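Local coordinates for protein lysyl oxidase (Pichia pastoris, PDB 1W7C) that probably oxidises primary amines, including peptidyl lysine, to aldehydes, using a topaquinone cofactor and a copper ion, at residues A533-I545 and F630-E642. Numbering follows the deposited sequence.
Sequences AREVFENEDFNGI and FNAFLDDESLDGE. Unlike the reference sequence in segment 533-545: Phe537 (reference Leu), Asn539 (reference Lys). With CA (calcium ion), chain E.
Glu540 reaches across to the 630-642 loop and grips a calcium ion with both carboxylate oxygens, OE1 and OE2 each 2.5 Å from the metal. Its CG stands anti to the carbonyl carbon (chi1 -65°) and the chain beyond is extended, which carries the carboxylate into the bend of the loop. There Glu540 OE1 also accepts Asp635 N and Glu637 N from opposite faces of its plane, each 3.1 Å away, while Glu540 OE2 is held by Lys606 N. Asp635 lies alongside, the two carboxylate planes 20° apart, and gives the ion OD2; Phe633 O, Glu637 OE1 and two waters bring the coordinating oxygens to seven, and Glu637 OE2 forms a salt bridge with Lys608. This is a surface calcium site of the copper amine oxidase enzyme domain, tying the loop after strand 526-536 to the one leading into strand 642-654. Next to it the backbones meet in a single beta bridge, Asn539 with Ser638, with Glu540 N donating to Glu637 O (2.9 Å). Asn539 ND2 adds a nearly straight bond to Asp636 O, 3.0 Å. At the far end the Phe542 ring crosses Asn631, CZ 3.7 Å from ND2, planes 54° apart, and its CD1 meets Leu634 CB (3.9 Å); Arg599 bonds Asn631 OD1 and makes a cation-pi contact with the ring. With an alanine at Asn631, the arginine is likely to lose one acceptor and ring atoms CE1 and CZ their amide neighbour.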
# COMPACT_ATOMS: atom_id res chain seq x y z
N ALA A 533 9.66 13.05 -20.02
CA ALA A 533 11.01 13.17 -20.56
C ALA A 533 11.84 12.05 -19.92
O ALA A 533 11.88 11.93 -18.70
CB ALA A 533 11.66 14.54 -20.27
N ARG A 534 12.45 11.20 -20.74
CA ARG A 534 13.35 10.16 -20.25
C ARG A 534 14.70 10.76 -19.96
O ARG A 534 15.33 11.35 -20.85
CB ARG A 534 13.47 9.00 -21.25
CG ARG A 534 14.46 7.94 -20.85
CD ARG A 534 14.46 6.79 -21.81
NE ARG A 534 15.53 5.80 -21.65
CZ ARG A 534 16.73 5.91 -22.19
NH1 ARG A 534 17.07 7.00 -22.85
NH2 ARG A 534 17.59 4.93 -22.08
N GLU A 535 15.19 10.55 -18.75
CA GLU A 535 16.51 11.01 -18.34
C GLU A 535 17.31 9.83 -17.84
O GLU A 535 16.83 9.06 -17.07
CB GLU A 535 16.41 12.07 -17.23
CG GLU A 535 15.58 13.28 -17.59
CD GLU A 535 15.58 14.39 -16.54
OE1 GLU A 535 15.93 14.14 -15.37
OE2 GLU A 535 15.18 15.51 -16.90
N VAL A 536 18.54 9.70 -18.31
CA VAL A 536 19.43 8.60 -17.91
C VAL A 536 20.23 9.01 -16.69
O VAL A 536 20.77 10.09 -16.65
CB VAL A 536 20.38 8.25 -19.04
CG1 VAL A 536 21.35 7.13 -18.62
CG2 VAL A 536 19.60 7.84 -20.26
N PHE A 537 20.27 8.14 -15.68
CA PHE A 537 21.16 8.30 -14.52
C PHE A 537 22.56 7.83 -14.97
O PHE A 537 22.86 6.64 -14.94
CB PHE A 537 20.66 7.48 -13.33
CG PHE A 537 19.42 8.01 -12.69
CD1 PHE A 537 18.24 7.34 -12.79
CD2 PHE A 537 19.46 9.12 -11.87
CE1 PHE A 537 17.10 7.80 -12.21
CE2 PHE A 537 18.30 9.56 -11.23
CZ PHE A 537 17.13 8.92 -11.43
N GLU A 538 23.37 8.77 -15.45
CA GLU A 538 24.64 8.42 -16.10
C GLU A 538 25.72 7.96 -15.14
O GLU A 538 26.60 7.22 -15.54
CB GLU A 538 25.14 9.60 -16.95
CG GLU A 538 24.21 9.92 -18.10
CD GLU A 538 24.76 10.96 -19.07
OE1 GLU A 538 25.86 11.50 -18.84
OE2 GLU A 538 24.08 11.21 -20.07
N ASN A 539 25.66 8.44 -13.89
CA ASN A 539 26.74 8.27 -12.91
C ASN A 539 26.14 8.01 -11.56
O ASN A 539 25.02 8.43 -11.30
CB ASN A 539 27.64 9.53 -12.79
CG ASN A 539 28.43 9.80 -14.00
OD1 ASN A 539 27.90 10.32 -14.98
ND2 ASN A 539 29.73 9.45 -13.97
N GLU A 540 26.89 7.36 -10.69
CA GLU A 540 26.50 7.22 -9.30
C GLU A 540 26.36 8.65 -8.72
O GLU A 540 27.24 9.49 -8.88
CB GLU A 540 27.57 6.45 -8.53
CG GLU A 540 27.72 5.03 -8.97
CD GLU A 540 28.90 4.30 -8.34
OE1 GLU A 540 29.91 4.98 -8.02
OE2 GLU A 540 28.79 3.05 -8.18
N ASP A 541 25.26 8.85 -7.99
CA ASP A 541 24.95 10.15 -7.38
C ASP A 541 25.14 10.01 -5.87
O ASP A 541 24.48 9.21 -5.22
CB ASP A 541 23.52 10.56 -7.76
CG ASP A 541 23.19 11.97 -7.36
OD1 ASP A 541 23.87 12.58 -6.48
OD2 ASP A 541 22.28 12.57 -7.96
N PHE A 542 26.05 10.78 -5.29
CA PHE A 542 26.30 10.73 -3.86
C PHE A 542 25.04 11.02 -3.05
O PHE A 542 24.87 10.52 -1.96
CB PHE A 542 27.40 11.72 -3.49
CG PHE A 542 27.83 11.59 -2.07
CD1 PHE A 542 28.74 10.62 -1.69
CD2 PHE A 542 27.28 12.41 -1.10
CE1 PHE A 542 29.10 10.48 -0.38
CE2 PHE A 542 27.65 12.26 0.25
CZ PHE A 542 28.57 11.32 0.60
N ASN A 543 24.16 11.87 -3.58
CA ASN A 543 22.93 12.27 -2.91
C ASN A 543 21.87 11.18 -2.88
O ASN A 543 20.87 11.30 -2.16
CB ASN A 543 22.33 13.51 -3.59
CG ASN A 543 23.19 14.72 -3.45
OD1 ASN A 543 23.96 14.85 -2.51
ND2 ASN A 543 23.04 15.64 -4.37
N GLY A 544 22.03 10.09 -3.65
CA GLY A 544 20.98 9.12 -3.83
C GLY A 544 19.80 9.70 -4.59
O GLY A 544 19.88 10.79 -5.16
N ILE A 545 18.72 8.95 -4.58
CA ILE A 545 17.50 9.30 -5.25
C ILE A 545 16.40 9.33 -4.21
O ILE A 545 16.23 8.37 -3.46
CB ILE A 545 17.16 8.27 -6.34
CG1 ILE A 545 18.19 8.34 -7.46
CG2 ILE A 545 15.73 8.48 -6.88
CD1 ILE A 545 18.24 7.13 -8.32
N PHE A 630 29.08 2.80 3.76
CA PHE A 630 28.33 2.71 2.52
C PHE A 630 28.73 3.82 1.53
O PHE A 630 28.66 3.62 0.34
CB PHE A 630 26.84 2.76 2.82
CG PHE A 630 25.96 2.76 1.59
CD1 PHE A 630 25.68 1.57 0.94
CD2 PHE A 630 25.45 3.94 1.08
CE1 PHE A 630 24.86 1.54 -0.17
CE2 PHE A 630 24.62 3.91 -0.05
CZ PHE A 630 24.36 2.72 -0.68
N ASN A 631 29.08 5.00 2.04
CA ASN A 631 29.41 6.09 1.16
C ASN A 631 30.63 5.80 0.29
O ASN A 631 30.79 6.43 -0.74
CB ASN A 631 29.63 7.37 1.97
CG ASN A 631 28.34 8.00 2.45
OD1 ASN A 631 27.24 7.60 2.01
ND2 ASN A 631 28.46 8.94 3.39
N ALA A 632 31.47 4.83 0.68
CA ALA A 632 32.61 4.44 -0.14
C ALA A 632 32.17 3.88 -1.50
O ALA A 632 32.93 3.88 -2.46
CB ALA A 632 33.48 3.44 0.60
N PHE A 633 30.93 3.36 -1.58
CA PHE A 633 30.44 2.81 -2.84
C PHE A 633 30.16 3.90 -3.88
O PHE A 633 30.09 3.62 -5.07
CB PHE A 633 29.09 2.09 -2.67
CG PHE A 633 29.07 0.90 -1.73
CD1 PHE A 633 30.20 0.48 -1.02
CD2 PHE A 633 27.88 0.18 -1.58
CE1 PHE A 633 30.08 -0.64 -0.15
CE2 PHE A 633 27.79 -0.91 -0.72
CZ PHE A 633 28.92 -1.34 -0.04
N LEU A 634 29.99 5.14 -3.41
CA LEU A 634 29.51 6.25 -4.21
C LEU A 634 30.68 7.10 -4.64
O LEU A 634 31.08 8.03 -3.95
CB LEU A 634 28.52 7.08 -3.38
CG LEU A 634 27.30 6.31 -2.90
CD1 LEU A 634 26.51 7.11 -1.86
CD2 LEU A 634 26.41 5.89 -4.07
N ASP A 635 31.22 6.76 -5.79
CA ASP A 635 32.45 7.38 -6.29
C ASP A 635 32.32 7.73 -7.77
O ASP A 635 33.28 7.73 -8.53
CB ASP A 635 33.69 6.52 -5.96
CG ASP A 635 33.52 5.06 -6.27
OD1 ASP A 635 34.34 4.25 -5.76
OD2 ASP A 635 32.62 4.65 -7.01
N ASP A 636 31.11 8.15 -8.14
CA ASP A 636 30.83 8.82 -9.41
C ASP A 636 31.09 7.91 -10.61
O ASP A 636 31.32 8.39 -11.72
CB ASP A 636 31.66 10.10 -9.55
CG ASP A 636 31.25 10.94 -10.72
OD1 ASP A 636 30.00 11.11 -10.90
OD2 ASP A 636 32.14 11.51 -11.48
N GLU A 637 30.96 6.62 -10.42
CA GLU A 637 31.23 5.71 -11.52
C GLU A 637 30.09 5.74 -12.53
O GLU A 637 28.94 5.97 -12.18
CB GLU A 637 31.49 4.29 -11.03
CG GLU A 637 32.81 4.16 -10.29
CD GLU A 637 33.04 2.77 -9.73
OE1 GLU A 637 32.14 2.27 -9.03
OE2 GLU A 637 34.12 2.18 -9.97
N SER A 638 30.43 5.57 -13.78
CA SER A 638 29.42 5.48 -14.83
C SER A 638 28.49 4.29 -14.60
O SER A 638 28.93 3.19 -14.29
CB SER A 638 30.06 5.32 -16.20
OG SER A 638 29.06 5.19 -17.20
N LEU A 639 27.21 4.55 -14.78
CA LEU A 639 26.18 3.52 -14.74
C LEU A 639 25.58 3.30 -16.14
O LEU A 639 24.58 2.61 -16.30
CB LEU A 639 25.06 3.93 -13.78
CG LEU A 639 25.47 4.13 -12.32
CD1 LEU A 639 24.27 4.68 -11.53
CD2 LEU A 639 26.03 2.89 -11.69
N ASP A 640 26.19 3.93 -17.14
CA ASP A 640 25.61 4.00 -18.47
C ASP A 640 26.03 2.75 -19.27
O ASP A 640 26.98 2.79 -20.02
CB ASP A 640 26.08 5.31 -19.13
CG ASP A 640 25.32 5.67 -20.36
OD1 ASP A 640 24.48 4.88 -20.80
OD2 ASP A 640 25.50 6.73 -20.99
N GLY A 641 25.36 1.63 -19.03
CA GLY A 641 25.71 0.34 -19.64
C GLY A 641 26.66 -0.42 -18.72
O GLY A 641 27.83 -0.63 -19.04
N GLU A 642 26.16 -0.76 -17.55
CA GLU A 642 26.93 -1.36 -16.49
C GLU A 642 26.02 -2.28 -15.70
O GLU A 642 24.80 -2.17 -15.79
CB GLU A 642 27.54 -0.29 -15.59
CG GLU A 642 28.57 0.61 -16.27
CD GLU A 642 29.84 -0.09 -16.74
OE1 GLU A 642 30.20 -1.16 -16.25
OE2 GLU A 642 30.49 0.48 -17.63
CA CA E . 31.00 2.94 -7.12
O HOH W 1 22.38 4.36 -16.42
O HOH W 2 28.70 7.99 -17.38
O HOH W 3 28.93 9.13 -6.42
O HOH W 4 27.69 12.06 -9.54
O HOH W 5 32.79 1.97 -5.81
O HOH W 6 30.30 0.65 -6.92